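3-dehydroquinate dehydratase (Enterococcus faecalis, PDB 4PH6) catalyses the cis-dehydration of 3-dehydroquinate to 3-dehydroshikimate, the third step of the chorismate pathway, through an imine formed with an active-site lysine. Local coordinates at residues 191-195 with 196-200; 93-96 with 97-101; 208-211 with 212-215; 36-39 with 40-43; 6-10 with 11-15. All coordinates share one frame; numbering follows the deposited sequence.

Contact 1 (191-195 with 196-200); sequences TNEMY and THYAS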
# COMPACT_ATOMS: atom_id res chain seq x y z
N THR A 191 9.34 -7.82 -6.30
CA THR A 191 9.70 -6.50 -6.80
C THR A 191 10.88 -5.92 -6.01
O THR A 191 11.84 -5.44 -6.60
CB THR A 191 8.51 -5.51 -6.73
OG1 THR A 191 7.41 -6.01 -7.50
CG2 THR A 191 8.91 -4.11 -7.25
N ASN A 192 10.80 -5.98 -4.68
CA ASN A 192 11.86 -5.42 -3.83
C ASN A 192 13.20 -6.16 -4.00
O ASN A 192 14.23 -5.52 -4.19
CB ASN A 192 11.45 -5.43 -2.35
CG ASN A 192 12.48 -4.72 -1.45
OD1 ASN A 192 12.71 -3.51 -1.58
ND2 ASN A 192 13.10 -5.47 -0.55
N GLU A 193 13.18 -7.49 -3.93
CA GLU A 193 14.39 -8.29 -4.14
C GLU A 193 15.05 -8.03 -5.51
O GLU A 193 16.25 -7.77 -5.58
CB GLU A 193 14.07 -9.78 -4.01
CG GLU A 193 15.24 -10.69 -4.40
CD GLU A 193 14.90 -12.16 -4.27
OE1 GLU A 193 13.78 -12.47 -3.82
OE2 GLU A 193 15.75 -13.01 -4.62
N MET A 194 14.26 -8.10 -6.58
CA MET A 194 14.78 -7.82 -7.93
C MET A 194 15.46 -6.46 -7.99
O MET A 194 16.60 -6.34 -8.47
CB MET A 194 13.66 -7.88 -8.98
CG MET A 194 14.13 -7.55 -10.40
SD MET A 194 15.24 -8.81 -11.07
CE MET A 194 15.92 -7.96 -12.49
N TYR A 195 14.76 -5.44 -7.52
CA TYR A 195 15.24 -4.07 -7.59
C TYR A 195 16.51 -3.85 -6.78
O TYR A 195 17.41 -3.15 -7.22
CB TYR A 195 14.14 -3.12 -7.11
CG TYR A 195 14.55 -1.66 -7.07
CD1 TYR A 195 14.44 -0.86 -8.20
CD2 TYR A 195 15.04 -1.09 -5.91
CE1 TYR A 195 14.80 0.47 -8.17
CE2 TYR A 195 15.42 0.24 -5.87
CZ TYR A 195 15.29 1.01 -7.00
OH TYR A 195 15.66 2.34 -6.94
N THR A 196 16.58 -4.44 -5.59
CA THR A 196 17.71 -4.16 -4.73
C THR A 196 18.95 -4.97 -5.16
O THR A 196 20.08 -4.49 -5.04
CB THR A 196 17.39 -4.44 -3.24
OG1 THR A 196 17.03 -5.81 -3.05
CG2 THR A 196 16.23 -3.57 -2.77
N HIS A 197 18.74 -6.17 -5.70
CA HIS A 197 19.84 -7.10 -5.87
C HIS A 197 20.28 -7.44 -7.31
O HIS A 197 21.43 -7.82 -7.51
CB HIS A 197 19.49 -8.40 -5.13
CG HIS A 197 19.56 -8.27 -3.65
ND1 HIS A 197 18.45 -8.40 -2.83
CD2 HIS A 197 20.60 -8.00 -2.82
CE1 HIS A 197 18.80 -8.22 -1.57
NE2 HIS A 197 20.10 -7.98 -1.54
N TYR A 198 19.41 -7.30 -8.30
CA TYR A 198 19.73 -7.79 -9.65
C TYR A 198 19.52 -6.77 -10.78
O TYR A 198 20.07 -6.91 -11.87
CB TYR A 198 18.89 -9.03 -9.98
CG TYR A 198 19.02 -10.18 -9.01
CD1 TYR A 198 18.04 -10.43 -8.05
CD2 TYR A 198 20.11 -11.04 -9.06
CE1 TYR A 198 18.15 -11.49 -7.16
CE2 TYR A 198 20.23 -12.10 -8.17
CZ TYR A 198 19.25 -12.32 -7.23
OH TYR A 198 19.36 -13.38 -6.37
N ALA A 199 18.68 -5.78 -10.53
CA ALA A 199 18.25 -4.85 -11.56
C ALA A 199 19.30 -3.77 -11.85
O ALA A 199 19.80 -3.11 -10.95
CB ALA A 199 16.92 -4.20 -11.14
N SER A 200 19.64 -3.60 -13.12
CA SER A 200 20.45 -2.44 -13.50
C SER A 200 19.74 -1.70 -14.61
O SER A 200 20.28 -0.76 -15.19
CB SER A 200 21.88 -2.85 -13.92
OG SER A 200 21.87 -3.60 -15.11

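Contact 2 (93-96 with 97-101); sequences MAFS and EENYF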
# COMPACT_ATOMS: atom_id res chain seq x y z
N MET A 93 -7.56 -10.63 -28.62
CA MET A 93 -7.83 -11.43 -29.81
C MET A 93 -6.76 -12.47 -30.14
O MET A 93 -5.57 -12.27 -29.87
CB MET A 93 -8.00 -10.52 -31.03
CG MET A 93 -6.77 -9.69 -31.31
SD MET A 93 -6.92 -8.66 -32.78
CE MET A 93 -6.74 -9.87 -34.07
N ALA A 94 -7.21 -13.56 -30.75
CA ALA A 94 -6.32 -14.55 -31.32
C ALA A 94 -5.48 -13.92 -32.44
O ALA A 94 -5.95 -13.08 -33.19
CB ALA A 94 -7.11 -15.74 -31.84
N PHE A 95 -4.22 -14.35 -32.54
CA PHE A 95 -3.29 -13.75 -33.49
C PHE A 95 -2.15 -14.74 -33.62
O PHE A 95 -1.60 -15.18 -32.61
CB PHE A 95 -2.80 -12.39 -32.98
CG PHE A 95 -2.57 -11.35 -34.06
CD1 PHE A 95 -3.55 -11.07 -35.00
CD2 PHE A 95 -1.40 -10.59 -34.08
CE1 PHE A 95 -3.35 -10.09 -35.97
CE2 PHE A 95 -1.20 -9.61 -35.03
CZ PHE A 95 -2.18 -9.36 -35.98
N SER A 96 -1.82 -15.11 -34.85
CA SER A 96 -0.68 -15.98 -35.11
C SER A 96 0.61 -15.32 -34.65
O SER A 96 0.73 -14.09 -34.68
CB SER A 96 -0.59 -16.30 -36.60
OG SER A 96 -0.27 -15.14 -37.35
N GLU A 97 1.58 -16.12 -34.23
CA GLU A 97 2.93 -15.63 -33.96
C GLU A 97 3.48 -14.83 -35.16
O GLU A 97 4.06 -13.76 -34.98
CB GLU A 97 3.87 -16.79 -33.62
CG GLU A 97 5.35 -16.43 -33.69
CD GLU A 97 6.26 -17.63 -33.46
OE1 GLU A 97 7.17 -17.87 -34.29
OE2 GLU A 97 6.08 -18.33 -32.43
N GLU A 98 3.27 -15.35 -36.37
CA GLU A 98 3.78 -14.70 -37.59
C GLU A 98 3.21 -13.29 -37.76
O GLU A 98 3.94 -12.35 -38.07
CB GLU A 98 3.45 -15.55 -38.83
CG GLU A 98 3.84 -14.93 -40.17
CD GLU A 98 3.22 -15.68 -41.35
OE1 GLU A 98 2.26 -16.43 -41.11
OE2 GLU A 98 3.69 -15.53 -42.50
N ASN A 99 1.90 -13.15 -37.54
CA ASN A 99 1.25 -11.84 -37.57
C ASN A 99 1.71 -10.94 -36.42
O ASN A 99 1.83 -9.73 -36.57
CB ASN A 99 -0.27 -11.98 -37.55
CG ASN A 99 -0.85 -12.30 -38.92
OD1 ASN A 99 -0.27 -11.94 -39.94
ND2 ASN A 99 -1.99 -12.98 -38.95
N TYR A 100 1.99 -11.55 -35.28
CA TYR A 100 2.49 -10.82 -34.14
C TYR A 100 3.81 -10.14 -34.51
O TYR A 100 3.95 -8.92 -34.40
CB TYR A 100 2.66 -11.74 -32.93
CG TYR A 100 3.25 -11.07 -31.71
CD1 TYR A 100 2.45 -10.30 -30.87
CD2 TYR A 100 4.59 -11.23 -31.38
CE1 TYR A 100 2.99 -9.68 -29.74
CE2 TYR A 100 5.13 -10.62 -30.26
CZ TYR A 100 4.32 -9.85 -29.44
OH TYR A 100 4.86 -9.25 -28.32
N PHE A 101 4.77 -10.92 -35.00
CA PHE A 101 6.07 -10.35 -35.33
C PHE A 101 6.07 -9.50 -36.61
O PHE A 101 6.82 -8.53 -36.70
CB PHE A 101 7.11 -11.47 -35.44
CG PHE A 101 7.51 -12.02 -34.11
CD1 PHE A 101 8.35 -11.31 -33.28
CD2 PHE A 101 7.02 -13.24 -33.67
CE1 PHE A 101 8.72 -11.81 -32.06
CE2 PHE A 101 7.38 -13.74 -32.45
CZ PHE A 101 8.24 -13.03 -31.64
O HOH W 1 -3.34 -14.18 -37.19
O HOH W 2 -0.90 -16.45 -39.97

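Contact 3 (208-211 with 212-215); sequences MGQL and GMIS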
# COMPACT_ATOMS: atom_id res chain seq x y z
N MET A 208 -2.47 -7.61 -9.89
CA MET A 208 -3.69 -7.17 -10.58
C MET A 208 -4.95 -7.30 -9.72
O MET A 208 -4.93 -7.91 -8.68
CB MET A 208 -3.86 -7.95 -11.89
CG MET A 208 -2.80 -7.61 -12.94
SD MET A 208 -3.11 -8.35 -14.56
CE MET A 208 -2.61 -10.04 -14.30
N GLY A 209 -6.06 -6.72 -10.17
CA GLY A 209 -7.31 -6.81 -9.45
C GLY A 209 -7.42 -5.93 -8.21
O GLY A 209 -6.54 -5.14 -7.91
N GLN A 210 -8.53 -6.06 -7.50
CA GLN A 210 -8.80 -5.26 -6.31
C GLN A 210 -7.81 -5.59 -5.18
O GLN A 210 -7.42 -4.70 -4.43
CB GLN A 210 -10.24 -5.48 -5.83
CG GLN A 210 -10.72 -4.45 -4.82
CD GLN A 210 -10.79 -3.06 -5.40
OE1 GLN A 210 -10.24 -2.11 -4.84
NE2 GLN A 210 -11.45 -2.93 -6.54
N LEU A 211 -7.42 -6.85 -5.08
CA LEU A 211 -6.45 -7.29 -4.07
C LEU A 211 -5.07 -6.68 -4.24
O LEU A 211 -4.40 -6.37 -3.25
CB LEU A 211 -6.31 -8.81 -4.08
CG LEU A 211 -7.47 -9.65 -3.58
CD1 LEU A 211 -7.31 -11.08 -4.08
CD2 LEU A 211 -7.57 -9.60 -2.07
N GLY A 212 -4.61 -6.53 -5.47
CA GLY A 212 -3.26 -6.05 -5.70
C GLY A 212 -3.14 -4.56 -5.91
O GLY A 212 -2.07 -4.08 -6.29
N MET A 213 -4.22 -3.82 -5.66
CA MET A 213 -4.28 -2.39 -6.00
C MET A 213 -3.16 -1.54 -5.36
O MET A 213 -2.62 -0.63 -5.99
CB MET A 213 -5.64 -1.82 -5.62
CG MET A 213 -5.84 -0.36 -6.00
SD MET A 213 -7.56 0.16 -5.84
CE MET A 213 -8.31 -0.79 -7.13
N ILE A 214 -2.83 -1.85 -4.11
CA ILE A 214 -1.70 -1.22 -3.43
C ILE A 214 -0.39 -1.28 -4.22
O ILE A 214 0.47 -0.42 -4.06
CB ILE A 214 -1.43 -1.86 -2.07
CG1 ILE A 214 -1.29 -3.37 -2.24
CG2 ILE A 214 -2.52 -1.50 -1.11
CD1 ILE A 214 -0.68 -4.07 -1.06
N SER A 215 -0.22 -2.30 -5.05
CA SER A 215 1.01 -2.44 -5.84
C SER A 215 1.09 -1.36 -6.92
O SER A 215 2.12 -1.17 -7.54
CB SER A 215 1.09 -3.83 -6.49
OG SER A 215 0.13 -3.99 -7.53
O HOH W 3 -4.33 -3.71 -2.48

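Contact 4 (36-39 with 40-43); sequences EATA and SQTL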
# COMPACT_ATOMS: atom_id res chain seq x y z
N GLU A 36 -9.06 10.01 -27.86
CA GLU A 36 -8.48 9.70 -26.56
C GLU A 36 -6.99 10.09 -26.52
O GLU A 36 -6.45 10.38 -25.45
CB GLU A 36 -8.67 8.23 -26.22
CG GLU A 36 -10.13 7.83 -26.04
CD GLU A 36 -10.31 6.46 -25.43
OE1 GLU A 36 -9.31 5.85 -24.98
OE2 GLU A 36 -11.46 5.97 -25.39
N ALA A 37 -6.35 10.11 -27.68
CA ALA A 37 -4.97 10.57 -27.77
C ALA A 37 -4.94 12.06 -27.51
O ALA A 37 -4.14 12.56 -26.72
CB ALA A 37 -4.40 10.25 -29.13
N THR A 38 -5.83 12.78 -28.19
CA THR A 38 -5.94 14.21 -27.99
C THR A 38 -6.29 14.52 -26.53
O THR A 38 -5.70 15.42 -25.94
CB THR A 38 -6.97 14.85 -28.94
OG1 THR A 38 -6.47 14.79 -30.29
CG2 THR A 38 -7.23 16.30 -28.56
N ALA A 39 -7.20 13.74 -25.96
CA ALA A 39 -7.59 13.91 -24.57
C ALA A 39 -6.41 13.73 -23.60
O ALA A 39 -6.38 14.40 -22.56
CB ALA A 39 -8.73 12.95 -24.20
N SER A 40 -5.45 12.86 -23.93
CA SER A 40 -4.30 12.64 -23.04
C SER A 40 -3.50 13.94 -22.80
O SER A 40 -2.80 14.06 -21.79
CB SER A 40 -3.38 11.54 -23.59
OG SER A 40 -2.58 12.00 -24.67
N GLN A 41 -3.65 14.91 -23.69
CA GLN A 41 -2.90 16.16 -23.58
C GLN A 41 -3.28 16.96 -22.35
O GLN A 41 -2.51 17.81 -21.90
CB GLN A 41 -3.10 17.02 -24.83
CG GLN A 41 -2.51 16.43 -26.09
CD GLN A 41 -2.65 17.34 -27.29
OE1 GLN A 41 -2.30 18.52 -27.22
NE2 GLN A 41 -3.16 16.81 -28.40
N THR A 42 -4.47 16.70 -21.81
CA THR A 42 -4.90 17.37 -20.60
C THR A 42 -5.14 16.39 -19.47
O THR A 42 -5.82 16.72 -18.49
CB THR A 42 -6.19 18.20 -20.83
OG1 THR A 42 -7.14 17.43 -21.58
CG2 THR A 42 -5.86 19.47 -21.60
N LEU A 43 -4.59 15.18 -19.60
CA LEU A 43 -4.62 14.19 -18.52
C LEU A 43 -3.33 14.24 -17.71
O LEU A 43 -2.26 14.50 -18.27
CB LEU A 43 -4.81 12.77 -19.07
CG LEU A 43 -6.18 12.34 -19.59
CD1 LEU A 43 -6.08 10.89 -20.03
CD2 LEU A 43 -7.26 12.51 -18.53
O HOH W 4 -8.29 15.42 -20.43

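Contact 5 (6-10 with 11-15); sequences PVIVK and NVRIG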
# COMPACT_ATOMS: atom_id res chain seq x y z
N PRO A 6 18.34 4.68 -15.42
CA PRO A 6 17.08 5.39 -15.70
C PRO A 6 16.88 5.58 -17.19
O PRO A 6 17.73 6.16 -17.87
CB PRO A 6 17.27 6.73 -14.98
CG PRO A 6 18.74 6.92 -14.86
CD PRO A 6 19.33 5.54 -14.74
N VAL A 7 15.78 5.06 -17.71
CA VAL A 7 15.49 5.16 -19.13
C VAL A 7 14.81 6.48 -19.42
O VAL A 7 13.72 6.75 -18.92
CB VAL A 7 14.62 3.98 -19.61
CG1 VAL A 7 14.11 4.22 -21.02
CG2 VAL A 7 15.40 2.66 -19.51
N ILE A 8 15.46 7.33 -20.21
CA ILE A 8 14.94 8.66 -20.47
C ILE A 8 14.36 8.76 -21.87
O ILE A 8 15.04 8.54 -22.85
CB ILE A 8 16.04 9.72 -20.24
CG1 ILE A 8 16.64 9.54 -18.84
CG2 ILE A 8 15.50 11.14 -20.41
CD1 ILE A 8 17.71 10.57 -18.50
N VAL A 9 13.07 9.07 -21.94
CA VAL A 9 12.36 9.24 -23.20
C VAL A 9 11.48 10.50 -23.21
O VAL A 9 10.55 10.64 -22.40
CB VAL A 9 11.50 7.98 -23.53
CG1 VAL A 9 10.78 7.49 -22.31
CG2 VAL A 9 10.51 8.27 -24.64
N LYS A 10 11.80 11.41 -24.13
CA LYS A 10 11.14 12.72 -24.24
C LYS A 10 11.07 13.42 -22.88
O LYS A 10 10.01 13.84 -22.43
CB LYS A 10 9.74 12.57 -24.84
CG LYS A 10 9.79 12.16 -26.31
CD LYS A 10 8.41 12.09 -26.99
CE LYS A 10 8.61 11.77 -28.47
NZ LYS A 10 7.37 11.36 -29.17
N ASN A 11 12.24 13.49 -22.25
CA ASN A 11 12.46 14.13 -20.96
C ASN A 11 11.80 13.40 -19.79
O ASN A 11 11.97 13.80 -18.64
CB ASN A 11 12.00 15.59 -21.01
CG ASN A 11 12.97 16.48 -21.78
OD1 ASN A 11 13.97 16.00 -22.33
ND2 ASN A 11 12.67 17.78 -21.83
N VAL A 12 11.07 12.32 -20.06
CA VAL A 12 10.49 11.52 -18.98
C VAL A 12 11.52 10.52 -18.43
O VAL A 12 11.96 9.61 -19.15
CB VAL A 12 9.21 10.76 -19.42
CG1 VAL A 12 8.72 9.82 -18.31
CG2 VAL A 12 8.11 11.74 -19.81
N ARG A 13 11.89 10.69 -17.16
CA ARG A 13 12.96 9.89 -16.56
C ARG A 13 12.41 8.66 -15.86
O ARG A 13 12.11 8.70 -14.68
CB ARG A 13 13.77 10.74 -15.57
CG ARG A 13 14.21 12.08 -16.15
CD ARG A 13 15.00 12.95 -15.16
NE ARG A 13 16.40 12.53 -15.05
CZ ARG A 13 17.37 12.92 -15.88
NH1 ARG A 13 17.09 13.73 -16.90
NH2 ARG A 13 18.62 12.50 -15.70
N ILE A 14 12.30 7.57 -16.60
CA ILE A 14 11.74 6.33 -16.08
C ILE A 14 12.78 5.54 -15.28
O ILE A 14 13.80 5.12 -15.83
CB ILE A 14 11.21 5.45 -17.20
CG1 ILE A 14 10.32 6.28 -18.13
CG2 ILE A 14 10.47 4.24 -16.62
CD1 ILE A 14 9.84 5.54 -19.34
N GLY A 15 12.52 5.36 -13.99
CA GLY A 15 13.47 4.71 -13.10
C GLY A 15 14.08 5.69 -12.12
O GLY A 15 15.09 5.40 -11.48

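Contact 1 (191-195 with 196-200)
Met194 and Tyr198 meet in a Met-aromatic contact where helix 181-197 ends, Met194 in its last turn and Tyr198 just past it. Met194 CG stands anti to the backbone N (chi1 178°) and the chain then bends at chi2, which brings SD to 3.8 Å from Tyr198 CB. The sulfur sits obliquely to the ring, 5.5 Å from SD to the Tyr198 centroid, and the terminal methyl runs on to Ala199, with Met194 CE 4.1 Å from Ala199 CB. Glu193, extended beyond CG, brings its carboxylate to the edge of the same ring: OE2 lies in the ring plane, 3.8 Å from Tyr198 CE1, while OE1 is held by Gln154.

Two carbonyls each take two donors. Met194 O receives Tyr198 N and Ala199 N, both at 3.0 Å and from opposite faces of its plane; the first is the usual four-residue helical bond, the second spans five residues as the chain leaves the helix. Asn192 O accepts Thr196 N at 2.9 Å and also Thr196 OG1 at 3.0 Å, the hydroxyl folding back onto its own helix. Asn192 ND2 bonds to Thr182 of the second subunit.

The helix belongs to a beta-alpha-beta unit of the barrel, between strands 171-176 and 203-207. Met194 also packs on Leu161 of helix 154-166 and on Ile203 of strand 203-207.

Contact 2 (93-96 with 97-101)
Ser96 is the N-cap of helix 97-110, its side chain capping the amide of Asn99; the helix is one of the outer helices of the (beta/alpha)8 barrel, and the loop residue Phe95 lies against its first turn.

Among the hydrogen bonds, the capping one runs from Asn99 N to Ser96 OG, 3.0 Å long with an N-H...O angle of 157°. With chi1 at 67°, OG sits between the backbone N and the carbonyl carbon of Ser96, a position from which it can meet an amide of the first turn. The Ser96 carbonyl starts the regular pattern, its O accepting from Tyr100 N at 2.9 Å. Two waters extend the cap. One accepts from Ser96 N at 2.9 Å; the other is hydrogen-bonded to Ser96 OG at 3.0 Å and linked weakly to Glu98 OE1.

Apolar contact comes from Phe95. Its ring crosses Asn99 at about a right angle, and the methylene of the asparagine lies over one face, offset toward the rim, in a CH-pi contact, Asn99 CB being 3.7 Å from the Phe95 centroid. Phe84 stacks with the same phenylalanine, and Phe61 of helix 61-73 touches both Phe95 and Asn99. Tyr100 turns away toward Thr86 and Tyr104. At the rim of the phenylalanine, Phe95 CE2 approaches the backbone carbonyl of the asparagine, 3.4 Å from Asn99 O, and Phe95 CD2 lies 4.4 Å from Tyr100 CB.

Contact 3 (208-211 with 212-215)
The side chains of Gln210 and Met213 run alongside each other in one direction and supply the side-chain contact. Gln210 bends at chi2 (64°), which brings its amide against the end of the methionine; the oxygen does most of the touching, with Gln210 OE1 3.3 Å from Met213 CE and 3.7 Å from Met213 SD. Closer to the backbone, Met213 CB rests 3.6 Å from Gln210 O.

Backbone bonding between the two halves is slight. Gly212 N reaches Gly209 O at 3.4 Å in a weak hydrogen bond. That bond comes one residue before the type I beta turn from Gln210 to Met213 and does not close it. Gly209 has a positive phi (76°), a backbone shape that favours glycine. The turn belongs to the loop after strand 203-207 of the (beta/alpha)8 barrel, which leads to Arg216, predicted to bind 3-dehydroquinate; the side chain of Met208 is about 5 Å from that of His146, the predicted proton donor/acceptor.

A water, and the amide and hydroxyl of Ser215, bind the following residues. The water donates to Leu211 O at 2.8 Å and accepts from Ile214 N. Gly212 O is gripped twice by one residue, by Ser215 N and by Ser215 OG, the hydroxyl lying in the carbonyl plane; that OG also bonds to Ser207 N at the strand end. From the second subunit, Phe252 packs on Met213 and Glu253 on Gln210.

Contact 4 (36-39 with 40-43)
Ser40 bonds back to Ala37 at the C-terminal end of helix 30-40, and this is the compact half of the contact. Its hydroxyl donates to the carbonyl three residues earlier, Ser40 OG to Ala37 O at 2.6 Å, arriving in the carbonyl plane on a lone pair. A chi1 of 76° tucks OG between the backbone N and the carbonyl carbon. The amide of the same serine is shared weakly, Ser40 N lying 3.1 Å from both Glu36 O and Ala37 O. Buried Ala37 packs on Ile25 of strand 20-25 and buried Ser40 on Leu75.

The exposed side is carried by Thr38, Ala39, Gln41 and Thr42. There Gln41 N donates to Thr38 O and Thr42 N to Ala39 O, each from well above the carbonyl plane, and a type I beta turn from Ser40 to Leu43 leads toward strand 47-51. Gln41 crosses Thr38 with little contact, Thr38 CG2 to Gln41 NE2 being 4.1 Å, and its NE2 makes a weak hydrogen bond to Arg74 O. A water donates to Ala39 O at 3.0 Å and also bonds to Thr42 OG1.

Bonds from Gln41 and Thr42 that span three residues imply a helix tightening as it ends. Besides backbone amides, the last carbonyls take a hydroxyl (Ala37 O), a water (Ala39 O) and Lys78 NZ (Ser40 O), whose positive charge would suit the helix dipole.

Contact 5 (6-10 with 11-15)
Val7 and Ile14 exchange two backbone hydrogen bonds, Val7 N to Ile14 O at 2.7 Å and Ile14 N to Val7 O at 2.8 Å. Nearer the turn Val9 and Val12 do the same, with Val9 N to Val12 O at 3.1 Å and Val12 N to Val9 O at 2.9 Å; the last donor stands 61° out of the carbonyl plane. Between them lies the non-hydrogen-bonded pair Ile8 and Arg13, where Ile8 CA makes a CH...O contact with Val12 O, 3.4 Å away.

This is a two-stranded antiparallel beta hairpin, closed by a type I' turn in which Lys10 and Asn11 both take positive phi. It lies across the end of the barrel where its strands begin, Val7 and Ile14 both touching Ile171 at the start of strand 171-176.

Other polar groups find partners beyond the hairpin: Lys10 NZ forms a salt bridge with Asp114, Arg13 NE another with Glu16, and the backbone carbonyl Arg13 O accepts from Lys20 NZ. A bend at chi3 (79°) lays the guanidinium over the isoleucine, with Ile8 CD1 covering one face 3.5 Å from Arg13 CZ. On the hairpin's other face, Val9 CG1 meets Ile14 CD1 at 3.7 Å.

From the N terminus, contact 5 comes first, its hairpin turning the chain back before strand 20-25. Contact 4 ends helix 30-40 and turns toward strand 47-51; contact 2 then starts helix 97-110 after the loop from strand 80-83. Contact 1 ends helix 181-197, and contact 3 shapes the loop after strand 203-207. All five are local and follow in series, so none nests in or crosses another. Contacts 1 and 4 lie on opposite sides of the chain's centre, as do 2 and 5. Contacts 1 and 5 approach to about 6 Å between nearest atoms without touching, and both 1 and 3 reach the second subunit.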